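Tail fiber protein (Acinetobacter phage AM24, PDB 5W5P) is a tailspike that probably recognises, and perhaps degrades, the capsular polysaccharide of Acinetobacter baumannii so that the phage can attach to its host. Local coordinates at residues Val129-Gly134 / Val151-Thr155; Ser456-Ser462 / Ala597-Thr603; Asp534-Ser540 / Leu569-Arg573. All blocks are in the same frame, centred on the assembly; numbering follows the deposited sequence.

How the contacts relate
Contact 1 comes first along the chain, at the start of the parallel beta-helix body, on the opposite side of the chain's centre from contacts 2 and 3, whose centres lie about 76 Å and 83 Å from its own. Contacts 2 and 3 belong to the C-terminal antiparallel domain, with centres about 19 Å apart and nearest atoms about 10 Å apart. Both reach the five-stranded sheet whose outermost strands are 451-461 and 535-546, one used by each. In sequence, contact 3 is nested within the loop that contact 2 closes. Together they sample two distant domains of an elongated trimeric spike: contacts 1 and 3 touch the second subunit, contact 2 mainly the third.

Contact 1 (Val129-Gly134 / Val151-Thr155); sequences VDVSYG and VGLPT
The ring of Pro-154 lies against the flat peptide joining Tyr-133 to Gly-134: its CG stands over one face of that peptide, 4.0 Å from Tyr-133 C. The neighbouring ring carbon, Pro-154 CD, meets Val-129 CG1 at 3.8 Å. The phenol of Tyr-133 takes no part, leading away to pack on Met-162 and on Asp-142 of the second subunit. Val-129 fills the gap between helix and strand with both methyls. With CG1 anti to the backbone N (chi1 168°), that branch reaches Pro-154, Gly-152 O at 3.7 Å and Leu-153 CD2 at 4.1 Å, while CG2 lies alongside Val-151, 3.8 Å from its CG1. The lack of a side chain at Gly-134 makes room for the Pro-154 ring at CD, and its positive phi also suits glycine; Leu-153 CD2 packs 4.2 Å from Gly-134 CA. The chain turns here: Tyr-133 takes positive phi, and Val-129 O accepts both Gly-134 N, at 3.1 Å, and Ser-132 N. The joint is thus apolar packing, with Gly-152 O bound instead by Gln-126 NE2 from one turn back in the helix. Helix 122-132 lies just before the first strands of the parallel beta-helix, consistent with a capping helix. Strand 151-153 pairs in parallel with 182-184, Leu-153 reaches Met-164 of strand 164-169 and Leu-202 of strand 199-204, and Gly-134 leads straight into strand 135-140.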
loop_
_atom_site.group_PDB
_atom_site.type_symbol
_atom_site.label_atom_id
_atom_site.label_comp_id
_atom_site.label_asym_id
_atom_site.label_seq_id
_atom_site.Cartn_x
_atom_site.Cartn_y
_atom_site.Cartn_z
ATOM N N VAL A 129 24.348 -15.923 21.379
ATOM C CA VAL A 129 23.361 -16.571 20.512
ATOM C C VAL A 129 23.054 -17.975 21.015
ATOM O O VAL A 129 21.890 -18.389 21.084
ATOM C CB VAL A 129 23.859 -16.600 19.050
ATOM C CG1 VAL A 129 22.996 -17.522 18.200
ATOM C CG2 VAL A 129 23.894 -15.207 18.451
ATOM N N ASP A 130 24.092 -18.722 21.395
ATOM C CA ASP A 130 23.917 -20.134 21.720
ATOM C C ASP A 130 23.074 -20.333 22.976
ATOM O O ASP A 130 22.267 -21.268 23.041
ATOM C CB ASP A 130 25.284 -20.800 21.864
ATOM C CG ASP A 130 26.125 -20.666 20.608
ATOM O OD1 ASP A 130 25.542 -20.596 19.502
ATOM O OD2 ASP A 130 27.367 -20.621 20.722
ATOM N N VAL A 131 23.232 -19.466 23.982
ATOM C CA VAL A 131 22.485 -19.636 25.228
ATOM C C VAL A 131 21.115 -18.969 25.204
ATOM O O VAL A 131 20.310 -19.197 26.119
ATOM C CB VAL A 131 23.287 -19.107 26.437
ATOM C CG1 VAL A 131 24.645 -19.781 26.503
ATOM C CG2 VAL A 131 23.440 -17.594 26.360
ATOM N N SER A 132 20.808 -18.171 24.185
ATOM C CA SER A 132 19.552 -17.432 24.135
ATOM C C SER A 132 18.596 -17.944 23.066
ATOM O O SER A 132 17.530 -17.354 22.876
ATOM C CB SER A 132 19.832 -15.946 23.911
ATOM O OG SER A 132 20.403 -15.735 22.630
ATOM N N TYR A 133 18.951 -19.024 22.371
ATOM C CA TYR A 133 18.187 -19.519 21.224
ATOM C C TYR A 133 18.046 -18.436 20.158
ATOM O O TYR A 133 16.998 -18.282 19.531
ATOM C CB TYR A 133 16.819 -20.061 21.654
ATOM C CG TYR A 133 16.897 -21.188 22.657
ATOM C CD1 TYR A 133 16.843 -20.929 24.020
ATOM C CD2 TYR A 133 17.024 -22.511 22.242
ATOM C CE1 TYR A 133 16.916 -21.952 24.948
ATOM C CE2 TYR A 133 17.097 -23.546 23.165
ATOM C CZ TYR A 133 17.044 -23.258 24.520
ATOM O OH TYR A 133 17.114 -24.266 25.459
ATOM N N GLY A 134 19.113 -17.671 19.960
ATOM C CA GLY A 134 19.115 -16.632 18.949
ATOM C C GLY A 134 18.369 -15.370 19.327
ATOM O O GLY A 134 17.595 -14.847 18.519
ATOM N N VAL A 151 28.499 -14.611 12.469
ATOM C CA VAL A 151 27.866 -15.281 13.597
ATOM C C VAL A 151 26.675 -16.056 13.061
ATOM O O VAL A 151 25.856 -15.510 12.311
ATOM C CB VAL A 151 27.439 -14.274 14.678
ATOM C CG1 VAL A 151 26.445 -14.909 15.644
ATOM C CG2 VAL A 151 28.657 -13.760 15.425
ATOM N N GLY A 152 26.586 -17.334 13.419
ATOM C CA GLY A 152 25.550 -18.203 12.902
ATOM C C GLY A 152 24.412 -18.353 13.896
ATOM O O GLY A 152 24.637 -18.633 15.077
ATOM N N LEU A 153 23.164 -18.164 13.388
ATOM C CA LEU A 153 21.915 -18.345 14.109
ATOM C C LEU A 153 21.477 -19.807 14.060
ATOM O O LEU A 153 21.716 -20.500 13.065
ATOM C CB LEU A 153 20.824 -17.460 13.511
ATOM C CG LEU A 153 20.958 -15.961 13.780
ATOM C CD1 LEU A 153 19.879 -15.201 13.055
ATOM C CD2 LEU A 153 20.897 -15.678 15.268
ATOM N N PRO A 154 20.843 -20.296 15.128
ATOM C CA PRO A 154 20.439 -21.708 15.174
ATOM C C PRO A 154 19.444 -22.059 14.074
ATOM O O PRO A 154 18.744 -21.204 13.526
ATOM C CB PRO A 154 19.799 -21.850 16.560
ATOM C CG PRO A 154 19.398 -20.459 16.938
ATOM C CD PRO A 154 20.450 -19.570 16.346
ATOM N N THR A 155 19.376 -23.354 13.772
ATOM C CA THR A 155 18.589 -23.828 12.640
ATOM C C THR A 155 17.103 -23.851 12.982
ATOM O O THR A 155 16.681 -24.485 13.954
ATOM C CB THR A 155 19.062 -25.214 12.211
ATOM O OG1 THR A 155 20.443 -25.139 11.845
ATOM C CG2 THR A 155 18.258 -25.697 11.009
#

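Contact 2 (Ser456-Ser462 / Ala597-Thr603)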
loop_
_atom_site.group_PDB
_atom_site.type_symbol
_atom_site.label_atom_id
_atom_site.label_comp_id
_atom_site.label_asym_id
_atom_site.label_seq_id
_atom_site.Cartn_x
_atom_site.Cartn_y
_atom_site.Cartn_z
ATOM N N SER A 456 -27.682 1.614 -22.804
ATOM C CA SER A 456 -29.014 1.349 -22.282
ATOM C C SER A 456 -29.649 0.231 -23.095
ATOM O O SER A 456 -29.291 -0.001 -24.251
ATOM C CB SER A 456 -29.894 2.601 -22.318
ATOM O OG SER A 456 -30.686 2.629 -23.496
ATOM N N ARG A 457 -30.596 -0.464 -22.469
ATOM C CA ARG A 457 -31.441 -1.436 -23.151
ATOM C C ARG A 457 -32.888 -0.996 -22.986
ATOM O O ARG A 457 -33.333 -0.716 -21.867
ATOM C CB ARG A 457 -31.235 -2.856 -22.605
ATOM C CG ARG A 457 -29.984 -3.555 -23.152
ATOM C CD ARG A 457 -29.754 -4.937 -22.525
ATOM N NE ARG A 457 -29.584 -4.887 -21.070
ATOM C CZ ARG A 457 -28.887 -5.772 -20.355
ATOM N NH1 ARG A 457 -28.275 -6.789 -20.948
ATOM N NH2 ARG A 457 -28.802 -5.642 -19.039
ATOM N N LYS A 458 -33.607 -0.905 -24.105
ATOM C CA LYS A 458 -34.997 -0.476 -24.110
ATOM C C LYS A 458 -35.777 -1.321 -25.105
ATOM O O LYS A 458 -35.296 -1.610 -26.205
ATOM C CB LYS A 458 -35.132 1.015 -24.464
ATOM C CG LYS A 458 -36.542 1.562 -24.277
ATOM C CD LYS A 458 -36.584 3.078 -24.310
ATOM C CE LYS A 458 -37.789 3.604 -23.545
ATOM N NZ LYS A 458 -37.510 3.607 -22.075
ATOM N N GLU A 459 -36.980 -1.716 -24.707
ATOM C CA GLU A 459 -37.876 -2.483 -25.556
ATOM C C GLU A 459 -38.863 -1.534 -26.229
ATOM O O GLU A 459 -39.455 -0.678 -25.565
ATOM C CB GLU A 459 -38.609 -3.544 -24.735
ATOM C CG GLU A 459 -39.891 -4.047 -25.352
ATOM C CD GLU A 459 -40.687 -4.917 -24.403
ATOM O OE1 GLU A 459 -41.669 -4.413 -23.819
ATOM O OE2 GLU A 459 -40.339 -6.106 -24.248
ATOM N N PHE A 460 -39.016 -1.674 -27.545
ATOM C CA PHE A 460 -39.954 -0.876 -28.337
ATOM C C PHE A 460 -40.962 -1.836 -28.961
ATOM O O PHE A 460 -40.748 -2.346 -30.063
ATOM C CB PHE A 460 -39.234 -0.054 -29.419
ATOM C CG PHE A 460 -38.286 0.973 -28.872
ATOM C CD1 PHE A 460 -38.725 2.252 -28.576
ATOM C CD2 PHE A 460 -36.952 0.660 -28.661
ATOM C CE1 PHE A 460 -37.853 3.197 -28.072
ATOM C CE2 PHE A 460 -36.075 1.602 -28.158
ATOM C CZ PHE A 460 -36.526 2.870 -27.862
ATOM N N LEU A 461 -42.059 -2.088 -28.249
ATOM C CA LEU A 461 -43.105 -2.944 -28.788
ATOM C C LEU A 461 -43.653 -2.352 -30.081
ATOM O O LEU A 461 -43.823 -1.136 -30.205
ATOM C CB LEU A 461 -44.224 -3.125 -27.762
ATOM C CG LEU A 461 -43.872 -4.023 -26.572
ATOM C CD1 LEU A 461 -44.838 -3.811 -25.412
ATOM C CD2 LEU A 461 -43.839 -5.487 -26.988
ATOM N N SER A 462 -43.912 -3.223 -31.059
ATOM C CA SER A 462 -44.383 -2.748 -32.356
ATOM C C SER A 462 -45.760 -2.106 -32.256
ATOM O O SER A 462 -46.046 -1.151 -32.986
ATOM C CB SER A 462 -44.403 -3.897 -33.363
ATOM O OG SER A 462 -43.091 -4.372 -33.608
ATOM N N ALA A 597 -42.857 -9.002 -32.425
ATOM C CA ALA A 597 -43.691 -8.154 -31.585
ATOM C C ALA A 597 -42.976 -6.908 -31.084
ATOM O O ALA A 597 -43.644 -5.991 -30.596
ATOM C CB ALA A 597 -44.217 -8.947 -30.383
ATOM N N LYS A 598 -41.653 -6.840 -31.194
ATOM C CA LYS A 598 -40.933 -5.715 -30.619
ATOM C C LYS A 598 -39.543 -5.628 -31.220
ATOM O O LYS A 598 -39.014 -6.599 -31.769
ATOM C CB LYS A 598 -40.825 -5.833 -29.095
ATOM C CG LYS A 598 -40.125 -7.099 -28.636
ATOM C CD LYS A 598 -40.317 -7.318 -27.147
ATOM C CE LYS A 598 -40.223 -8.782 -26.786
ATOM N NZ LYS A 598 -40.466 -9.012 -25.339
ATOM N N VAL A 599 -38.957 -4.443 -31.092
ATOM C CA VAL A 599 -37.550 -4.211 -31.383
ATOM C C VAL A 599 -36.859 -3.958 -30.050
ATOM O O VAL A 599 -37.166 -2.979 -29.358
ATOM C CB VAL A 599 -37.352 -3.041 -32.355
ATOM C CG1 VAL A 599 -35.876 -2.676 -32.453
ATOM C CG2 VAL A 599 -37.912 -3.402 -33.721
ATOM N N PHE A 600 -35.947 -4.857 -29.677
ATOM C CA PHE A 600 -35.159 -4.726 -28.453
ATOM C C PHE A 600 -33.802 -4.140 -28.821
ATOM O O PHE A 600 -33.002 -4.785 -29.505
ATOM C CB PHE A 600 -35.008 -6.079 -27.762
ATOM C CG PHE A 600 -34.546 -5.983 -26.337
ATOM C CD1 PHE A 600 -35.346 -5.393 -25.369
ATOM C CD2 PHE A 600 -33.310 -6.483 -25.966
ATOM C CE1 PHE A 600 -34.911 -5.304 -24.049
ATOM C CE2 PHE A 600 -32.872 -6.403 -24.650
ATOM C CZ PHE A 600 -33.673 -5.814 -23.691
ATOM N N SER A 601 -33.536 -2.922 -28.371
ATOM C CA SER A 601 -32.367 -2.173 -28.808
ATOM C C SER A 601 -31.355 -2.075 -27.671
ATOM O O SER A 601 -31.674 -1.566 -26.592
ATOM C CB SER A 601 -32.774 -0.785 -29.291
ATOM O OG SER A 601 -33.584 -0.875 -30.453
ATOM N N SER A 602 -30.138 -2.557 -27.923
ATOM C CA SER A 602 -29.003 -2.393 -27.016
ATOM C C SER A 602 -28.160 -1.238 -27.547
ATOM O O SER A 602 -27.331 -1.424 -28.441
ATOM C CB SER A 602 -28.188 -3.678 -26.930
ATOM O OG SER A 602 -28.915 -4.712 -26.292
ATOM N N THR A 603 -28.374 -0.043 -27.001
ATOM C CA THR A 603 -27.709 1.159 -27.487
ATOM C C THR A 603 -26.441 1.424 -26.687
ATOM O O THR A 603 -26.476 1.454 -25.455
ATOM C CB THR A 603 -28.635 2.372 -27.389
ATOM O OG1 THR A 603 -29.820 2.141 -28.157
ATOM C CG2 THR A 603 -27.927 3.603 -27.916
HETATM O O HOH W 1 -31.515 1.197 -26.081
#
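Glu-459 and Lys-598 meet diagonally across the two strands. A trans first torsion (chi1 159°) and an extended chain carry the glutamate's OE2 to within 3.1 Å of Lys-598 NZ, forming a salt bridge. The ammonium meets the anti side of OE2, well out of the carboxylate plane, and Asn-507 OD1 holds the same nitrogen from elsewhere. Leu-461 runs alongside Lys-598, with Leu-461 CD2 3.7 Å from Lys-598 CB. On this face too, the Phe-600 ring presents its edge to Glu-459 CB, CD1 being 3.8 Å away, while the aliphatic part of Arg-457 meets the ring through CB and CD. The arginine bends at chi3, and its NH1 binds Asn-611 O of the third subunit; nearer the strand its CG lies 3.5 Å from Ser-602 OG.

On the other face Phe-460 turns its ring edge to Val-599 O, 3.7 Å from CD2. A water donates to Ser-456 OG, itself also hydrogen-bonded to Thr-623 O, and to Ser-601 O, and bonds Thr-603 OG1. Paired backbone bonds link Ser-456 with Thr-603, Lys-458 with Ser-601 and Phe-460 with Val-599; beyond them Ser-462 N reaches Ala-597 O at 2.8 Å. At this end Ala-597 and Lys-598 together sit opposite Lys-503 of strand 492-503, making a classic beta bulge on the far side of the strand from 456-462. Phe-460 and Val-599 pack on strand 470-477 of the facing sheet, while Arg-457, Phe-600 and Ser-602 face the third subunit.

Contact 3 (Asp534-Ser540 / Leu569-Arg573)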
loop_
_atom_site.group_PDB
_atom_site.type_symbol
_atom_site.label_atom_id
_atom_site.label_comp_id
_atom_site.label_asym_id
_atom_site.label_seq_id
_atom_site.Cartn_x
_atom_site.Cartn_y
_atom_site.Cartn_z
ATOM N N ASP A 534 -33.460 24.695 -23.223
ATOM C CA ASP A 534 -33.624 23.610 -24.179
ATOM C C ASP A 534 -32.382 23.480 -25.052
ATOM O O ASP A 534 -31.790 24.477 -25.471
ATOM C CB ASP A 534 -34.854 23.849 -25.063
ATOM C CG ASP A 534 -36.140 23.982 -24.263
ATOM O OD1 ASP A 534 -36.189 23.504 -23.111
ATOM O OD2 ASP A 534 -37.109 24.565 -24.794
ATOM N N VAL A 535 -31.983 22.240 -25.320
ATOM C CA VAL A 535 -30.892 21.948 -26.239
ATOM C C VAL A 535 -31.418 21.018 -27.324
ATOM O O VAL A 535 -32.242 20.137 -27.056
ATOM C CB VAL A 535 -29.677 21.328 -25.519
ATOM C CG1 VAL A 535 -28.962 22.392 -24.693
ATOM C CG2 VAL A 535 -30.107 20.150 -24.656
ATOM N N TYR A 536 -30.941 21.214 -28.545
ATOM C CA TYR A 536 -31.499 20.545 -29.708
ATOM C C TYR A 536 -30.508 19.542 -30.280
ATOM O O TYR A 536 -29.291 19.694 -30.142
ATOM C CB TYR A 536 -31.906 21.574 -30.765
ATOM C CG TYR A 536 -32.660 22.741 -30.167
ATOM C CD1 TYR A 536 -34.013 22.632 -29.857
ATOM C CD2 TYR A 536 -32.021 23.946 -29.896
ATOM C CE1 TYR A 536 -34.712 23.691 -29.302
ATOM C CE2 TYR A 536 -32.713 25.012 -29.338
ATOM C CZ TYR A 536 -34.061 24.876 -29.044
ATOM O OH TYR A 536 -34.763 25.926 -28.493
ATOM N N VAL A 537 -31.050 18.504 -30.918
ATOM C CA VAL A 537 -30.271 17.400 -31.459
ATOM C C VAL A 537 -30.540 17.289 -32.952
ATOM O O VAL A 537 -31.689 17.391 -33.397
ATOM C CB VAL A 537 -30.606 16.070 -30.751
ATOM C CG1 VAL A 537 -29.934 14.897 -31.457
ATOM C CG2 VAL A 537 -30.205 16.125 -29.283
ATOM N N ALA A 538 -29.476 17.081 -33.724
ATOM C CA ALA A 538 -29.566 16.677 -35.119
ATOM C C ALA A 538 -28.847 15.344 -35.273
ATOM O O ALA A 538 -27.706 15.196 -34.825
ATOM C CB ALA A 538 -28.957 17.728 -36.047
ATOM N N ALA A 539 -29.518 14.379 -35.891
ATOM C CA ALA A 539 -28.999 13.033 -36.068
ATOM C C ALA A 539 -28.805 12.725 -37.548
ATOM O O ALA A 539 -29.473 13.287 -38.417
ATOM C CB ALA A 539 -29.943 11.996 -35.451
ATOM N N SER A 540 -27.890 11.800 -37.822
ATOM C CA SER A 540 -27.645 11.364 -39.188
ATOM C C SER A 540 -27.273 9.890 -39.173
ATOM O O SER A 540 -26.405 9.478 -38.401
ATOM C CB SER A 540 -26.532 12.189 -39.834
ATOM O OG SER A 540 -26.369 11.845 -41.194
ATOM N N LEU A 569 -33.525 7.343 -41.482
ATOM C CA LEU A 569 -33.592 7.748 -40.084
ATOM C C LEU A 569 -34.364 9.055 -39.940
ATOM O O LEU A 569 -34.099 10.026 -40.655
ATOM C CB LEU A 569 -32.188 7.905 -39.499
ATOM C CG LEU A 569 -32.084 8.740 -38.217
ATOM C CD1 LEU A 569 -32.717 8.012 -37.038
ATOM C CD2 LEU A 569 -30.634 9.102 -37.917
ATOM N N THR A 570 -35.315 9.071 -39.012
ATOM C CA THR A 570 -36.012 10.284 -38.619
ATOM C C THR A 570 -35.997 10.383 -37.100
ATOM O O THR A 570 -36.006 9.367 -36.401
ATOM C CB THR A 570 -37.457 10.296 -39.138
ATOM O OG1 THR A 570 -38.078 9.034 -38.859
ATOM C CG2 THR A 570 -37.487 10.548 -40.641
ATOM N N ILE A 571 -35.960 11.613 -36.588
ATOM C CA ILE A 571 -36.019 11.832 -35.147
ATOM C C ILE A 571 -37.163 12.785 -34.836
ATOM O O ILE A 571 -37.564 13.604 -35.671
ATOM C CB ILE A 571 -34.690 12.366 -34.554
ATOM C CG1 ILE A 571 -34.336 13.741 -35.128
ATOM C CG2 ILE A 571 -33.556 11.373 -34.778
ATOM C CD1 ILE A 571 -33.052 14.311 -34.554
ATOM N N GLU A 572 -37.693 12.663 -33.619
ATOM C CA GLU A 572 -38.801 13.484 -33.149
ATOM C C GLU A 572 -38.551 13.865 -31.698
ATOM O O GLU A 572 -38.198 13.007 -30.883
ATOM C CB GLU A 572 -40.136 12.741 -33.282
ATOM C CG GLU A 572 -41.284 13.405 -32.543
ATOM C CD GLU A 572 -42.532 12.539 -32.480
ATOM O OE1 GLU A 572 -42.429 11.316 -32.715
ATOM O OE2 GLU A 572 -43.618 13.089 -32.195
ATOM N N ARG A 573 -38.725 15.145 -31.377
ATOM C CA ARG A 573 -38.532 15.634 -30.018
ATOM C C ARG A 573 -39.836 15.489 -29.238
ATOM O O ARG A 573 -40.878 16.004 -29.659
ATOM C CB ARG A 573 -38.066 17.089 -30.014
ATOM C CG ARG A 573 -38.061 17.716 -28.623
ATOM C CD ARG A 573 -37.652 19.183 -28.650
ATOM N NE ARG A 573 -36.264 19.366 -28.231
ATOM C CZ ARG A 573 -35.885 19.755 -27.017
ATOM N NH1 ARG A 573 -36.784 20.016 -26.078
ATOM N NH2 ARG A 573 -34.598 19.889 -26.742
HETATM O O HOH W 2 -33.491 20.195 -23.831
#
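Leu-569 drives its CD2 branch against the backbone of Ser-540, 3.7 Å from Ser-540 C, and the same methyl lies 3.9 Å from Ala-539 CB. Two residues on, Ile-571 meets that alanine's methyl from a neighbouring direction, its CG2 3.7 Å from Ala-539 CB. With CG1 between the backbone N and the carbonyl carbon (chi1 63°), the rest of the chain runs out straight and carries CD1 to Val-537 O at 3.6 Å. The strands run nearly antiparallel, at 165°, but their axes stay 7.4 Å apart, too far for backbone pairing: this is side-chain packing between the two sheets of a beta sandwich, 535-546 being an outermost strand of one and 569-574 belonging to the other. Arg-573 bends at chi3 so that NH2 reaches Val-535 O; the modelled separation is implausibly short and its geometry doubtful. A water in the guanidinium plane joins Arg-573 NH2, at 3.1 Å, to Val-535 N, at 2.9 Å. Tyr-578 OH takes Arg-573 NE, while Tyr-536 OH turns to Val-551 O of the second subunit.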